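Local coordinates for N-acetylmuramoyl-L-alanine amidase domain-containing protein SAOUHSC_02979 (Staphylococcus aureus, PDB 5T1Q) that probably acts as a secreted amidase on staphylococcal cell-wall peptidoglycan, the deposited piece joining a glucosaminidase-like domain to a CHAP domain, at residues 204-209 with 220-225; 246-249 with 253-256. One frame throughout, in Å; residues are numbered along the deposited sequence.

The two contacts come one after the other along the chain: contact 1 is complete at residue 225, and contact 2 opens at 246. Their centres lie 30 Å apart on opposite sides of the chain's centre, and their nearest atoms stay about 13 Å from each other. Contact 1 joins the end of helix 195-205, in the glucosaminidase-like part, to the short helix 222-225. Contact 2 belongs to the CHAP domain, where the loop that follows helix 222-225 turns back on the start of helix 253-262. No helix or strand is shared. Contact 1 thus holds one helix end against the next short helix, while contact 2 packs the helix start that carries C253, the probable CHAP nucleophile.

Contact 1 of 2, residues 204-209 with 220-225; sequences KHYQLT and DKYERS
Y222 reaches across to the end of helix 195-205 and gives its phenol OH to the main-chain O of Y206, 2.7 Å away. The donor lies in the carbonyl plane on a lone pair, with a C=O...OH angle of 130°. CG of Y222 is anti to its own backbone N (chi1 170°), which carries the ring away from its short helix. The accepting O approaches this ring at its edge, 3.2 Å from CE1. The same OH lies 3.4 Å from CB of Y206 and is flanked by the CD2 methyl of L208, so the buried half of the contact closes tightly round one hydroxyl. Helix 58-78 supplies T60 against Y206 and V64 against Y222.

The other half is looser and partly open to solvent. There the CB of Q207, the positive-phi C-prime residue of the Schellman motif that ends the helix, is directed toward segment 220-225. Its chi1 of -59° sets CG 3.4 Å from S225 O, while chi2 turns the amide end, whose NE2 stays 4.0 Å from that oxygen without a hydrogen bond. S225 OG hydrogen-bonds to Y222 O, which S225 N also reaches, and to Q210 NE2. The carbonyl of Y206, where the backbone leaves helical phi/psi, thus accepts a hydrogen bond from the Y222 hydroxyl, and this one directional bond ties the helix terminus to the following segment, with van der Waals contact doing the rest.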
loop_
_atom_site.group_PDB
_atom_site.type_symbol
_atom_site.label_atom_id
_atom_site.label_comp_id
_atom_site.label_asym_id
_atom_site.label_seq_id
_atom_site.Cartn_x
_atom_site.Cartn_y
_atom_site.Cartn_z
ATOM N N LYS A 204 -11.550 7.969 8.007
ATOM C CA LYS A 204 -12.642 8.753 7.474
ATOM C C LYS A 204 -13.564 7.944 6.559
ATOM O O LYS A 204 -14.758 7.844 6.809
ATOM C CB LYS A 204 -12.087 9.956 6.706
ATOM C CG LYS A 204 -13.143 10.855 6.089
ATOM C CD LYS A 204 -12.485 12.038 5.401
ATOM C CE LYS A 204 -13.513 12.900 4.689
ATOM N NZ LYS A 204 -12.860 13.990 3.909
ATOM N N HIS A 205 -12.990 7.348 5.525
ATOM C CA HIS A 205 -13.760 6.629 4.532
ATOM C C HIS A 205 -14.478 5.391 5.086
ATOM O O HIS A 205 -15.636 5.154 4.754
ATOM C CB HIS A 205 -12.866 6.255 3.342
ATOM C CG HIS A 205 -13.613 5.632 2.212
ATOM N ND1 HIS A 205 -13.555 4.283 1.935
ATOM C CD2 HIS A 205 -14.479 6.165 1.320
ATOM C CE1 HIS A 205 -14.340 4.015 0.906
ATOM N NE2 HIS A 205 -14.913 5.139 0.514
ATOM N N TYR A 206 -13.805 4.611 5.927
ATOM C CA TYR A 206 -14.441 3.422 6.486
ATOM C C TYR A 206 -15.236 3.682 7.780
ATOM O O TYR A 206 -15.735 2.740 8.388
ATOM C CB TYR A 206 -13.437 2.272 6.613
ATOM C CG TYR A 206 -13.009 1.755 5.252
ATOM C CD1 TYR A 206 -13.869 0.976 4.493
ATOM C CD2 TYR A 206 -11.753 2.058 4.715
ATOM C CE1 TYR A 206 -13.500 0.506 3.242
ATOM C CE2 TYR A 206 -11.370 1.587 3.463
ATOM C CZ TYR A 206 -12.256 0.810 2.729
ATOM O OH TYR A 206 -11.916 0.326 1.485
ATOM N N GLN A 207 -15.377 4.962 8.151
ATOM C CA GLN A 207 -16.164 5.394 9.306
ATOM C C GLN A 207 -15.790 4.620 10.570
ATOM O O GLN A 207 -16.659 4.124 11.311
ATOM C CB GLN A 207 -17.658 5.241 9.009
ATOM C CG GLN A 207 -18.167 6.031 7.812
ATOM C CD GLN A 207 -18.221 7.542 8.023
ATOM O OE1 GLN A 207 -18.381 8.031 9.135
ATOM N NE2 GLN A 207 -18.129 8.282 6.931
ATOM N N LEU A 208 -14.487 4.542 10.826
ATOM C CA LEU A 208 -13.988 3.767 11.941
ATOM C C LEU A 208 -14.197 4.388 13.333
ATOM O O LEU A 208 -14.013 3.688 14.339
ATOM C CB LEU A 208 -12.516 3.424 11.711
ATOM C CG LEU A 208 -12.184 2.715 10.389
ATOM C CD1 LEU A 208 -10.686 2.430 10.304
ATOM C CD2 LEU A 208 -12.982 1.427 10.230
ATOM N N THR A 209 -14.567 5.670 13.420
ATOM C CA THR A 209 -14.833 6.283 14.731
ATOM C C THR A 209 -16.068 5.667 15.392
ATOM O O THR A 209 -16.219 5.720 16.610
ATOM C CB THR A 209 -15.057 7.804 14.650
ATOM O OG1 THR A 209 -16.122 8.082 13.730
ATOM C CG2 THR A 209 -13.790 8.512 14.199
ATOM N N ASP A 220 -24.320 -5.313 11.215
ATOM C CA ASP A 220 -25.194 -5.534 10.050
ATOM C C ASP A 220 -25.547 -4.217 9.328
ATOM O O ASP A 220 -25.927 -4.249 8.155
ATOM C CB ASP A 220 -26.460 -6.315 10.430
ATOM C CG ASP A 220 -26.155 -7.747 10.876
ATOM O OD1 ASP A 220 -24.972 -8.068 11.136
ATOM O OD2 ASP A 220 -27.104 -8.550 10.982
ATOM N N LYS A 221 -25.424 -3.080 10.027
ATOM C CA LYS A 221 -25.654 -1.755 9.419
ATOM C C LYS A 221 -24.337 -0.989 9.171
ATOM O O LYS A 221 -24.350 0.225 8.922
ATOM C CB LYS A 221 -26.612 -0.896 10.263
ATOM C CG LYS A 221 -26.108 -0.479 11.642
ATOM C CD LYS A 221 -26.934 0.663 12.239
ATOM C CE LYS A 221 -28.417 0.336 12.400
ATOM N NZ LYS A 221 -28.665 -0.796 13.338
ATOM N N TYR A 222 -23.209 -1.696 9.225
ATOM C CA TYR A 222 -21.915 -1.055 9.013
ATOM C C TYR A 222 -21.712 -0.597 7.569
ATOM O O TYR A 222 -21.370 0.556 7.327
ATOM C CB TYR A 222 -20.762 -1.974 9.424
ATOM C CG TYR A 222 -19.423 -1.426 9.002
ATOM C CD1 TYR A 222 -18.937 -0.233 9.536
ATOM C CD2 TYR A 222 -18.647 -2.086 8.054
ATOM C CE1 TYR A 222 -17.717 0.285 9.133
ATOM C CE2 TYR A 222 -17.427 -1.580 7.658
ATOM C CZ TYR A 222 -16.966 -0.396 8.201
ATOM O OH TYR A 222 -15.752 0.093 7.793
ATOM N N GLU A 223 -21.921 -1.495 6.612
ATOM C CA GLU A 223 -21.725 -1.134 5.206
ATOM C C GLU A 223 -22.617 0.024 4.758
ATOM O O GLU A 223 -22.258 0.774 3.859
ATOM C CB GLU A 223 -21.868 -2.347 4.288
ATOM C CG GLU A 223 -20.776 -3.387 4.517
ATOM C CD GLU A 223 -20.670 -4.425 3.410
ATOM O OE1 GLU A 223 -21.134 -4.163 2.277
ATOM O OE2 GLU A 223 -20.085 -5.500 3.666
ATOM N N ARG A 224 -23.748 0.192 5.430
ATOM C CA ARG A 224 -24.680 1.279 5.130
ATOM C C ARG A 224 -24.078 2.661 5.444
ATOM O O ARG A 224 -24.458 3.656 4.826
ATOM C CB ARG A 224 -25.963 1.091 5.950
ATOM C CG ARG A 224 -27.214 1.702 5.348
ATOM C CD ARG A 224 -28.397 1.432 6.269
ATOM N NE ARG A 224 -29.633 1.126 5.543
ATOM C CZ ARG A 224 -29.907 -0.059 4.982
ATOM N NH1 ARG A 224 -31.071 -0.251 4.361
ATOM N NH2 ARG A 224 -29.018 -1.059 5.018
ATOM N N SER A 225 -23.140 2.711 6.396
ATOM C CA SER A 225 -22.518 3.977 6.830
ATOM C C SER A 225 -21.381 4.479 5.941
ATOM O O SER A 225 -21.058 5.666 5.973
ATOM C CB SER A 225 -21.987 3.832 8.258
ATOM O OG SER A 225 -20.970 2.848 8.314
#

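Contact 2 of 2, residues 246-249 with 253-256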
loop_
_atom_site.group_PDB
_atom_site.type_symbol
_atom_site.label_atom_id
_atom_site.label_comp_id
_atom_site.label_asym_id
_atom_site.label_seq_id
_atom_site.Cartn_x
_atom_site.Cartn_y
_atom_site.Cartn_z
HETATM N N MSE A 246 -1.005 -13.122 -7.510
HETATM C CA MSE A 246 0.043 -12.122 -7.330
HETATM C C MSE A 246 1.244 -12.428 -8.185
HETATM O O MSE A 246 2.240 -12.934 -7.687
HETATM C CB MSE A 246 0.425 -12.201 -5.857
HETATM C CG MSE A 246 1.234 -10.989 -5.415
HETATM SE SE MSE A 246 0.082 -9.397 -5.310
HETATM C CE MSE A 246 -1.606 -10.248 -4.754
ATOM N N PRO A 247 1.171 -12.129 -9.477
ATOM C CA PRO A 247 2.301 -12.416 -10.379
ATOM C C PRO A 247 3.516 -11.480 -10.196
ATOM O O PRO A 247 4.622 -11.864 -10.540
ATOM C CB PRO A 247 1.677 -12.284 -11.776
ATOM C CG PRO A 247 0.578 -11.311 -11.595
ATOM C CD PRO A 247 0.081 -11.427 -10.179
ATOM N N TYR A 248 3.298 -10.283 -9.650
ATOM C CA TYR A 248 4.376 -9.313 -9.378
ATOM C C TYR A 248 4.231 -8.799 -7.926
ATOM O O TYR A 248 3.123 -8.786 -7.390
ATOM C CB TYR A 248 4.328 -8.139 -10.388
ATOM C CG TYR A 248 4.452 -8.587 -11.836
ATOM C CD1 TYR A 248 5.698 -8.848 -12.394
ATOM C CD2 TYR A 248 3.318 -8.799 -12.631
ATOM C CE1 TYR A 248 5.825 -9.292 -13.697
ATOM C CE2 TYR A 248 3.435 -9.242 -13.954
ATOM C CZ TYR A 248 4.686 -9.482 -14.472
ATOM O OH TYR A 248 4.832 -9.922 -15.758
ATOM N N PRO A 249 5.347 -8.392 -7.277
ATOM C CA PRO A 249 5.275 -7.895 -5.890
ATOM C C PRO A 249 4.249 -6.777 -5.728
ATOM O O PRO A 249 4.276 -5.791 -6.458
ATOM C CB PRO A 249 6.684 -7.374 -5.633
ATOM C CG PRO A 249 7.550 -8.189 -6.524
ATOM C CD PRO A 249 6.744 -8.431 -7.759
ATOM N N CYS A 253 5.380 -1.076 -9.778
ATOM C CA CYS A 253 4.889 -0.593 -11.076
ATOM C C CYS A 253 4.373 -1.715 -11.958
ATOM O O CYS A 253 3.407 -1.547 -12.666
ATOM C CB CYS A 253 5.943 0.219 -11.816
ATOM S SG CYS A 253 7.480 -0.649 -12.205
ATOM N N THR A 254 5.047 -2.856 -11.881
ATOM C CA THR A 254 4.708 -4.056 -12.628
ATOM C C THR A 254 3.354 -4.588 -12.174
ATOM O O THR A 254 2.466 -4.825 -12.985
ATOM C CB THR A 254 5.788 -5.124 -12.395
ATOM O OG1 THR A 254 6.079 -5.174 -11.005
ATOM C CG2 THR A 254 7.066 -4.763 -13.105
ATOM N N TRP A 255 3.196 -4.750 -10.868
ATOM C CA TRP A 255 1.919 -5.191 -10.300
ATOM C C TRP A 255 0.772 -4.249 -10.681
ATOM O O TRP A 255 -0.334 -4.687 -10.970
ATOM C CB TRP A 255 2.025 -5.278 -8.763
ATOM C CG TRP A 255 0.728 -5.584 -8.076
ATOM C CD1 TRP A 255 0.257 -6.810 -7.716
ATOM C CD2 TRP A 255 -0.269 -4.636 -7.674
ATOM N NE1 TRP A 255 -0.973 -6.682 -7.107
ATOM C CE2 TRP A 255 -1.314 -5.358 -7.072
ATOM C CE3 TRP A 255 -0.373 -3.251 -7.765
ATOM C CZ2 TRP A 255 -2.462 -4.738 -6.567
ATOM C CZ3 TRP A 255 -1.521 -2.632 -7.256
ATOM C CH2 TRP A 255 -2.541 -3.377 -6.666
ATOM N N TYR A 256 1.031 -2.953 -10.665
ATOM C CA TYR A 256 -0.033 -1.992 -10.954
ATOM C C TYR A 256 -0.537 -2.144 -12.382
ATOM O O TYR A 256 -1.746 -2.192 -12.602
ATOM C CB TYR A 256 0.398 -0.530 -10.660
ATOM C CG TYR A 256 -0.649 0.445 -11.118
ATOM C CD1 TYR A 256 -1.763 0.729 -10.318
ATOM C CD2 TYR A 256 -0.565 1.050 -12.383
ATOM C CE1 TYR A 256 -2.742 1.596 -10.754
ATOM C CE2 TYR A 256 -1.558 1.902 -12.836
ATOM C CZ TYR A 256 -2.637 2.177 -12.019
ATOM O OH TYR A 256 -3.611 3.025 -12.455
#
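The side chains of Y248 and T254 cross at about a right angle, with T254 OG1 3.5 Å from Y248 CB and T254 CB 3.7 Å from Y248 CD1. The threonine therefore lies against the base of the tyrosine side chain, obliquely to the ring, and not at its phenol end. That far end belongs to another loop, where Y248 OH bonds to S269 O and L272 N, and the ring meets that of W278 with planes about 40° apart; T254 OG1 likewise has its hydrogen bond with Q20 O.

W255 packs its CB 4.0 Å from Y248 CB and against the carbonyls of Y248 and P249, with no hydrogen bond between the segments. Its CG is anti to the backbone N (chi1 174°), and the indole meets Y248 O at its edge, near the ring plane, with CD1 3.5 Å from that oxygen. P249 O sits obliquely to the same ring, 3.3 Å from W255 CB. This is the loop that leads into helix 253-262, the first helix of the CHAP domain's papain-like fold. C253, in its first turn, is probably the catalytic cysteine of the family; its CB points away from this contact and its side chain touches H314 on strand 314-321.

At the indole's pyrrole end the selenomethionine M246, its chain bent at chi2 and chi3, makes a Met-aromatic contact. SE lies 3.4 Å from W255 NE1 and 4.2 Å from the centroid of the five-membered ring, 64° off the ring normal, an oblique approach. This holds for one of two modelled conformers and is tentative to that extent.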